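Local structure of beta-phenylalanine aminotransferase (Variovorax paradoxus, 4AO9) at residues A33-F37 with Q402-F406; E365-F371 with I439-I443. The protein catalyses, with pyridoxal-5'-phosphate as cofactor, the transfer of the amino group of beta-phenylalanine, as a member of the class-III aminotransferases. All coordinates share one frame; numbering follows the deposited sequence.

Overall arrangement
Contact 1 and contact 2 lie on the same side of the chain's centre, each about 24 Å from it, with their own centres about 17 Å apart. Along the sequence their segments alternate, in the order 33-37, 365-371, 402-406, 439-443. Helix 398-410 joins the two: F406 turns to helix 23-40, while L404 packs on I439, F442 and M369 of contact 2. The result is a largely apolar run of packing, linked chiefly through L404, that brings N- and C-terminal parts of the chain together in one region, consistent with the small domain of fold-type I aminotransferases. Neither contact is touched by the second subunit.

Contact 1 (A33-F37 with Q402-F406); sequences AYRRF and QLLFF
The helical segments 33-37 and 402-406 run in roughly the same direction, their axes 29° apart and 10.8 Å from each other at closest approach, with A33 and F406 nearest in backbone register. That separation is filled chiefly by F406, whose ring enters between A33, Y34 and F37. On one side the CB of A33 stands 4.0 Å from CD2 of F406; the small methyl lets the phenyl group come close to the helix backbone. On another, F406 turns its edge to the face of F37 in an offset edge-to-face pair, ring centroids 5.2 Å apart and planes steeply inclined, with CE1 of F406 3.6 Å from CG of F37 and set toward the rim of that ring. With CG anti to the backbone N (chi1 172°), the ring of F37 lies beside F406, and chi2 turns its face to it. Y34 completes the aromatic cluster less regularly: its CE1 is 3.7 Å from CE2 of F406, the two rings mutually inclined.

Tyrosine suits the margin of this cluster, since its ring can join the apolar packing while its hydroxyl reaches a polar partner. Y34 OH donates a hydrogen bond of 2.7 Å to OE1 of Q402. The donor lies in the carbonyl plane, at a C=O...O angle of 146°, and OE1 in turn sits at the edge of the tyrosine ring. Q402 spans the distance with a chain extended beyond CG, which carries its amide along to the hydroxyl.

L403, touching A33 lightly, also packs on I26, A29 and L30 earlier in helix 23-40. F37 is covered by F69, P68 and L71 of a loop, and F405 meets Y66 edge-to-face, while L404 faces helix 429-445; helix 398-410 is thus packed between that helix and helix 23-40.

Contact 2 (E365-F371 with I439-I443); sequences EGVAMQF and IGSFI
I443 lies against E365 and V367, its two branches dividing the work. CG2 touches the aliphatic part of the glutamate, 3.7 Å from CB of E365, and also reaches CG1 of V367 at 4.0 Å. The CD1 methyl, on the other branch, meets CG2 of V367 at 4.1 Å. Beta-branched residues suit both positions, because each presents two separate carbon branches close to its backbone. E365 is at the exposed margin of the contact: both its CB and CG lie against CG2 of I443, and the chain turns beyond CG.

M369 reaches across between the two isoleucines. All three of its side-chain torsions are close to 180°, and this straight, unbranched chain carries SD to 4.3 Å from CG1 of I443. Its terminal CE lies 4.3 Å from CG2 of I439 and equally far from CD2 of F442, coming to the phenyl ring obliquely. F371 and I439 approach from opposite directions, the isoleucine tip CD1 meeting the ring at its edge, 4.0 Å from CZ. No hydrogen bond links the two segments, as befits a contact made by apolar groups.

The backbone of 365-371 takes the chain from helix to strand. G366 closes helix 341-365 in a Schellman motif at positive phi, a conformation easily adopted by glycine, and A368 is the centre of an inverse gamma turn whose M369 N to V367 O bond is weak. From there the chain enters edge strand 370-374 of the three-stranded antiparallel sheet. Helix 429-445 packs on the side of this connection that carries V367, M369 and F371, with L358 and L404 extending the apolar packing. This is structural packing outside the cofactor pocket, consistent with the small C-terminal domain of fold-type I, class-III aminotransferases.

Contact 1 (A33-F37 with Q402-F406)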
ATOM      1  N   ALA A  33     -12.602 -13.227 -32.864  1.00 19.49           N
ATOM      2  CA  ALA A  33     -11.435 -12.638 -32.198  1.00 18.44           C
ATOM      3  C   ALA A  33     -10.986 -13.472 -30.994  1.00 17.85           C
ATOM      4  O   ALA A  33      -9.780 -13.696 -30.799  1.00 17.14           O
ATOM      5  CB  ALA A  33     -11.719 -11.196 -31.787  1.00 18.17           C
ATOM      6  N   TYR A  34     -11.956 -13.936 -30.205  1.00 17.66           N
ATOM      7  CA  TYR A  34     -11.673 -14.812 -29.061  1.00 17.54           C
ATOM      8  C   TYR A  34     -10.948 -16.080 -29.517  1.00 18.13           C
ATOM      9  O   TYR A  34      -9.952 -16.485 -28.915  1.00 18.22           O
ATOM     10  CB  TYR A  34     -12.951 -15.202 -28.317  1.00 17.58           C
ATOM     11  CG  TYR A  34     -13.465 -14.226 -27.264  1.00 16.83           C
ATOM     12  CD1 TYR A  34     -13.363 -12.843 -27.428  1.00 18.37           C
ATOM     13  CD2 TYR A  34     -14.104 -14.706 -26.117  1.00 18.10           C
ATOM     14  CE1 TYR A  34     -13.870 -11.962 -26.461  1.00 17.82           C
ATOM     15  CE2 TYR A  34     -14.610 -13.844 -25.149  1.00 18.06           C
ATOM     16  CZ  TYR A  34     -14.499 -12.471 -25.329  1.00 18.02           C
ATOM     17  OH  TYR A  34     -15.011 -11.628 -24.367  1.00 20.41           O
ATOM     18  N   ARG A  35     -11.443 -16.698 -30.590  1.00 18.52           N
ATOM     19  CA  ARG A  35     -10.836 -17.936 -31.080  1.00 18.93           C
ATOM     20  C   ARG A  35      -9.401 -17.733 -31.549  1.00 18.35           C
ATOM     21  O   ARG A  35      -8.511 -18.515 -31.197  1.00 18.42           O
ATOM     22  CB  ARG A  35     -11.666 -18.567 -32.205  1.00 20.00           C
ATOM     23  CG  ARG A  35     -11.104 -19.913 -32.656  1.00 22.06           C
ATOM     24  CD  ARG A  35     -11.672 -20.389 -33.985  1.00 26.06           C
ATOM     25  NE  ARG A  35     -11.408 -19.483 -35.105  1.00 28.51           N
ATOM     26  CZ  ARG A  35     -10.215 -19.278 -35.665  1.00 30.62           C
ATOM     27  NH1 ARG A  35      -9.128 -19.885 -35.199  1.00 32.30           N
ATOM     28  NH2 ARG A  35     -10.110 -18.436 -36.687  1.00 31.27           N
ATOM     29  N   ARG A  36      -9.179 -16.695 -32.354  1.00 17.94           N
ATOM     30  CA  ARG A  36      -7.849 -16.406 -32.877  1.00 17.85           C
ATOM     31  C   ARG A  36      -6.874 -16.079 -31.738  1.00 16.68           C
ATOM     32  O   ARG A  36      -5.740 -16.561 -31.726  1.00 16.79           O
ATOM     33  CB  ARG A  36      -7.901 -15.277 -33.911  1.00 18.51           C
ATOM     34  CG  ARG A  36      -8.437 -15.712 -35.281  1.00 21.22           C
ATOM     35  CD  ARG A  36      -8.337 -14.598 -36.327  1.00 25.18           C
ATOM     36  NE  ARG A  36      -9.397 -13.596 -36.183  1.00 29.06           N
ATOM     37  CZ  ARG A  36      -9.251 -12.417 -35.581  1.00 30.41           C
ATOM     38  NH1 ARG A  36      -8.080 -12.067 -35.055  1.00 31.73           N
ATOM     39  NH2 ARG A  36     -10.282 -11.582 -35.503  1.00 30.29           N
ATOM     40  N   PHE A  37      -7.340 -15.276 -30.784  1.00 16.23           N
ATOM     41  CA  PHE A  37      -6.552 -14.940 -29.599  1.00 15.21           C
ATOM     42  C   PHE A  37      -6.184 -16.200 -28.810  1.00 15.47           C
ATOM     43  O   PHE A  37      -5.018 -16.398 -28.443  1.00 15.08           O
ATOM     44  CB  PHE A  37      -7.335 -13.939 -28.739  1.00 14.54           C
ATOM     45  CG  PHE A  37      -6.717 -13.664 -27.387  1.00 13.32           C
ATOM     46  CD1 PHE A  37      -5.753 -12.672 -27.236  1.00 13.99           C
ATOM     47  CD2 PHE A  37      -7.104 -14.407 -26.281  1.00 14.48           C
ATOM     48  CE1 PHE A  37      -5.182 -12.422 -25.987  1.00 12.57           C
ATOM     49  CE2 PHE A  37      -6.536 -14.170 -25.031  1.00 13.49           C
ATOM     50  CZ  PHE A  37      -5.577 -13.168 -24.886  1.00 14.29           C
ATOM     51  N   GLN A 402     -13.531  -4.295 -27.027  1.00 13.20           N
ATOM     52  CA  GLN A 402     -12.859  -5.598 -27.105  1.00 13.47           C
ATOM     53  C   GLN A 402     -12.299  -5.835 -28.505  1.00 13.50           C
ATOM     54  O   GLN A 402     -11.147  -6.250 -28.661  1.00 13.41           O
ATOM     55  CB  GLN A 402     -13.794  -6.738 -26.703  1.00 13.44           C
ATOM     56  CG  GLN A 402     -14.278  -6.690 -25.272  1.00 14.68           C
ATOM     57  CD  GLN A 402     -15.108  -7.901 -24.928  1.00 16.20           C
ATOM     58  OE1 GLN A 402     -14.585  -9.016 -24.805  1.00 18.15           O
ATOM     59  NE2 GLN A 402     -16.407  -7.698 -24.771  1.00 18.49           N
ATOM     60  N   LEU A 403     -13.107  -5.561 -29.529  1.00 14.00           N
ATOM     61  CA  LEU A 403     -12.645  -5.725 -30.906  1.00 14.44           C
ATOM     62  C   LEU A 403     -11.401  -4.879 -31.185  1.00 13.88           C
ATOM     63  O   LEU A 403     -10.453  -5.357 -31.804  1.00 13.74           O
ATOM     64  CB  LEU A 403     -13.774  -5.433 -31.916  1.00 15.02           C
ATOM     65  CG  LEU A 403     -14.930  -6.453 -31.936  1.00 16.61           C
ATOM     66  CD1 LEU A 403     -16.097  -5.984 -32.809  1.00 16.82           C
ATOM     67  CD2 LEU A 403     -14.477  -7.832 -32.398  1.00 17.00           C
ATOM     68  N   LEU A 404     -11.400  -3.635 -30.699  1.00 13.43           N
ATOM     69  CA  LEU A 404     -10.223  -2.760 -30.808  1.00 13.01           C
ATOM     70  C   LEU A 404      -8.991  -3.359 -30.133  1.00 12.84           C
ATOM     71  O   LEU A 404      -7.909  -3.405 -30.727  1.00 12.84           O
ATOM     72  CB  LEU A 404     -10.513  -1.374 -30.209  1.00 12.66           C
ATOM     73  CG  LEU A 404      -9.328  -0.393 -30.224  1.00 12.46           C
ATOM     74  CD1 LEU A 404      -8.827  -0.095 -31.644  1.00 14.28           C
ATOM     75  CD2 LEU A 404      -9.740   0.896 -29.536  1.00 13.21           C
ATOM     76  N   PHE A 405      -9.172  -3.814 -28.892  1.00 12.52           N
ATOM     77  CA  PHE A 405      -8.097  -4.427 -28.117  1.00 12.52           C
ATOM     78  C   PHE A 405      -7.448  -5.600 -28.857  1.00 12.58           C
ATOM     79  O   PHE A 405      -6.224  -5.657 -28.984  1.00 12.26           O
ATOM     80  CB  PHE A 405      -8.613  -4.877 -26.739  1.00 12.92           C
ATOM     81  CG  PHE A 405      -7.603  -5.649 -25.943  1.00 12.68           C
ATOM     82  CD1 PHE A 405      -6.589  -4.983 -25.248  1.00 14.27           C
ATOM     83  CD2 PHE A 405      -7.642  -7.043 -25.913  1.00 14.19           C
ATOM     84  CE1 PHE A 405      -5.635  -5.696 -24.526  1.00 13.93           C
ATOM     85  CE2 PHE A 405      -6.685  -7.767 -25.188  1.00 14.83           C
ATOM     86  CZ  PHE A 405      -5.681  -7.086 -24.500  1.00 15.14           C
ATOM     87  N   PHE A 406      -8.272  -6.522 -29.356  1.00 12.64           N
ATOM     88  CA  PHE A 406      -7.753  -7.694 -30.068  1.00 13.29           C
ATOM     89  C   PHE A 406      -7.116  -7.331 -31.404  1.00 13.06           C
ATOM     90  O   PHE A 406      -6.084  -7.895 -31.776  1.00 13.31           O
ATOM     91  CB  PHE A 406      -8.840  -8.760 -30.247  1.00 14.22           C
ATOM     92  CG  PHE A 406      -9.271  -9.405 -28.959  1.00 14.11           C
ATOM     93  CD1 PHE A 406      -8.377 -10.191 -28.227  1.00 13.96           C
ATOM     94  CD2 PHE A 406     -10.566  -9.236 -28.472  1.00 15.11           C
ATOM     95  CE1 PHE A 406      -8.765 -10.776 -27.031  1.00 15.43           C
ATOM     96  CE2 PHE A 406     -10.961  -9.818 -27.273  1.00 16.30           C
ATOM     97  CZ  PHE A 406     -10.056 -10.594 -26.553  1.00 15.98           C
TER

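Contact 2 (E365-F371 with I439-I443)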
ATOM      1  N   GLU A 365     -13.248   9.678 -41.282  1.00 22.76           N
ATOM      2  CA  GLU A 365     -13.886   8.409 -41.630  1.00 22.90           C
ATOM      3  C   GLU A 365     -15.376   8.355 -41.290  1.00 22.28           C
ATOM      4  O   GLU A 365     -16.066   7.405 -41.663  1.00 22.67           O
ATOM      5  CB  GLU A 365     -13.146   7.238 -40.967  1.00 23.14           C
ATOM      6  CG  GLU A 365     -11.706   7.039 -41.445  1.00 25.73           C
ATOM      7  CD  GLU A 365     -11.603   6.769 -42.932  1.00 29.96           C
ATOM      8  OE1 GLU A 365     -12.423   5.983 -43.459  1.00 31.60           O
ATOM      9  OE2 GLU A 365     -10.700   7.349 -43.575  1.00 32.10           O
ATOM     10  N   GLY A 366     -15.862   9.352 -40.556  1.00 21.46           N
ATOM     11  CA  GLY A 366     -17.282   9.442 -40.210  1.00 20.88           C
ATOM     12  C   GLY A 366     -17.773   8.474 -39.151  1.00 20.53           C
ATOM     13  O   GLY A 366     -18.979   8.266 -39.001  1.00 21.21           O
ATOM     14  N   VAL A 367     -16.844   7.888 -38.399  1.00 19.50           N
ATOM     15  CA  VAL A 367     -17.214   6.940 -37.346  1.00 18.92           C
ATOM     16  C   VAL A 367     -17.452   7.648 -36.012  1.00 18.04           C
ATOM     17  O   VAL A 367     -16.838   8.680 -35.725  1.00 18.53           O
ATOM     18  CB  VAL A 367     -16.169   5.802 -37.172  1.00 19.10           C
ATOM     19  CG1 VAL A 367     -16.197   4.875 -38.378  1.00 19.68           C
ATOM     20  CG2 VAL A 367     -14.765   6.363 -36.943  1.00 18.69           C
ATOM     21  N   ALA A 368     -18.357   7.095 -35.210  1.00 17.54           N
ATOM     22  CA  ALA A 368     -18.562   7.567 -33.842  1.00 17.20           C
ATOM     23  C   ALA A 368     -17.481   6.956 -32.942  1.00 17.19           C
ATOM     24  O   ALA A 368     -17.717   5.995 -32.202  1.00 17.53           O
ATOM     25  CB  ALA A 368     -19.953   7.219 -33.348  1.00 17.57           C
ATOM     26  N   MET A 369     -16.287   7.521 -33.067  1.00 16.39           N
ATOM     27  CA  MET A 369     -15.109   7.098 -32.328  1.00 15.98           C
ATOM     28  C   MET A 369     -14.278   8.353 -32.092  1.00 15.54           C
ATOM     29  O   MET A 369     -14.163   9.215 -32.966  1.00 16.47           O
ATOM     30  CB  MET A 369     -14.326   6.046 -33.121  1.00 15.99           C
ATOM     31  CG  MET A 369     -13.181   5.384 -32.358  1.00 16.37           C
ATOM     32  SD  MET A 369     -12.262   4.241 -33.414  1.00 17.86           S
ATOM     33  CE  MET A 369     -11.144   3.548 -32.194  1.00 16.97           C
ATOM     34  N   GLN A 370     -13.731   8.476 -30.889  1.00 14.48           N
ATOM     35  CA  GLN A 370     -12.906   9.624 -30.559  1.00 13.80           C
ATOM     36  C   GLN A 370     -11.938   9.241 -29.452  1.00 13.32           C
ATOM     37  O   GLN A 370     -12.086   8.198 -28.817  1.00 13.41           O
ATOM     38  CB  GLN A 370     -13.770  10.799 -30.106  1.00 13.92           C
ATOM     39  CG  GLN A 370     -14.557  10.534 -28.835  1.00 14.06           C
ATOM     40  CD  GLN A 370     -15.346  11.744 -28.426  1.00 14.39           C
ATOM     41  OE1 GLN A 370     -14.786  12.737 -27.961  1.00 14.73           O
ATOM     42  NE2 GLN A 370     -16.652  11.679 -28.611  1.00 14.92           N
ATOM     43  N   PHE A 371     -10.946  10.094 -29.242  1.00 12.63           N
ATOM     44  CA  PHE A 371      -9.999   9.930 -28.153  1.00 12.49           C
ATOM     45  C   PHE A 371     -10.061  11.167 -27.277  1.00 12.22           C
ATOM     46  O   PHE A 371      -9.890  12.284 -27.760  1.00 12.83           O
ATOM     47  CB  PHE A 371      -8.590   9.722 -28.709  1.00 12.38           C
ATOM     48  CG  PHE A 371      -8.392   8.378 -29.356  1.00 12.79           C
ATOM     49  CD1 PHE A 371      -8.914   8.111 -30.628  1.00 13.38           C
ATOM     50  CD2 PHE A 371      -7.695   7.366 -28.690  1.00 12.97           C
ATOM     51  CE1 PHE A 371      -8.742   6.860 -31.221  1.00 14.92           C
ATOM     52  CE2 PHE A 371      -7.507   6.120 -29.288  1.00 13.71           C
ATOM     53  CZ  PHE A 371      -8.034   5.865 -30.553  1.00 14.78           C
ATOM     54  N   ILE A 439      -5.175   2.145 -35.861  1.00 15.73           N
ATOM     55  CA  ILE A 439      -6.527   2.678 -35.752  1.00 16.00           C
ATOM     56  C   ILE A 439      -7.127   2.827 -37.150  1.00 16.54           C
ATOM     57  O   ILE A 439      -8.302   2.531 -37.358  1.00 16.65           O
ATOM     58  CB  ILE A 439      -6.559   4.017 -34.951  1.00 15.36           C
ATOM     59  CG1 ILE A 439      -6.004   3.806 -33.529  1.00 15.31           C
ATOM     60  CG2 ILE A 439      -7.978   4.628 -34.913  1.00 16.49           C
ATOM     61  CD1 ILE A 439      -6.725   2.728 -32.698  1.00 15.16           C
ATOM     62  N   GLY A 440      -6.298   3.259 -38.101  1.00 17.08           N
ATOM     63  CA  GLY A 440      -6.705   3.349 -39.508  1.00 18.04           C
ATOM     64  C   GLY A 440      -7.146   2.001 -40.049  1.00 18.67           C
ATOM     65  O   GLY A 440      -8.207   1.891 -40.674  1.00 19.20           O
ATOM     66  N   SER A 441      -6.345   0.967 -39.797  1.00 18.93           N
ATOM     67  CA  SER A 441      -6.698  -0.378 -40.252  1.00 19.62           C
ATOM     68  C   SER A 441      -7.895  -0.946 -39.491  1.00 19.44           C
ATOM     69  O   SER A 441      -8.680  -1.712 -40.052  1.00 20.47           O
ATOM     70  CB  SER A 441      -5.496  -1.331 -40.204  1.00 19.68           C
ATOM     71  OG  SER A 441      -5.038  -1.531 -38.880  1.00 20.28           O
ATOM     72  N   PHE A 442      -8.046  -0.570 -38.219  1.00 18.85           N
ATOM     73  CA  PHE A 442      -9.225  -0.959 -37.459  1.00 18.47           C
ATOM     74  C   PHE A 442     -10.507  -0.436 -38.110  1.00 19.33           C
ATOM     75  O   PHE A 442     -11.440  -1.202 -38.356  1.00 19.20           O
ATOM     76  CB  PHE A 442      -9.138  -0.479 -36.003  1.00 17.56           C
ATOM     77  CG  PHE A 442     -10.338  -0.845 -35.181  1.00 16.27           C
ATOM     78  CD1 PHE A 442     -10.567  -2.167 -34.811  1.00 15.61           C
ATOM     79  CD2 PHE A 442     -11.248   0.134 -34.786  1.00 16.45           C
ATOM     80  CE1 PHE A 442     -11.683  -2.511 -34.061  1.00 14.78           C
ATOM     81  CE2 PHE A 442     -12.370  -0.200 -34.028  1.00 16.79           C
ATOM     82  CZ  PHE A 442     -12.584  -1.526 -33.662  1.00 16.26           C
ATOM     83  N   ILE A 443     -10.539   0.870 -38.372  1.00 20.36           N
ATOM     84  CA  ILE A 443     -11.698   1.516 -38.998  1.00 21.97           C
ATOM     85  C   ILE A 443     -11.940   0.939 -40.393  1.00 23.27           C
ATOM     86  O   ILE A 443     -13.078   0.631 -40.748  1.00 24.20           O
ATOM     87  CB  ILE A 443     -11.535   3.056 -39.051  1.00 21.90           C
ATOM     88  CG1 ILE A 443     -11.505   3.635 -37.632  1.00 21.55           C
ATOM     89  CG2 ILE A 443     -12.670   3.709 -39.869  1.00 21.95           C
ATOM     90  CD1 ILE A 443     -10.920   5.031 -37.538  1.00 21.75           C
TER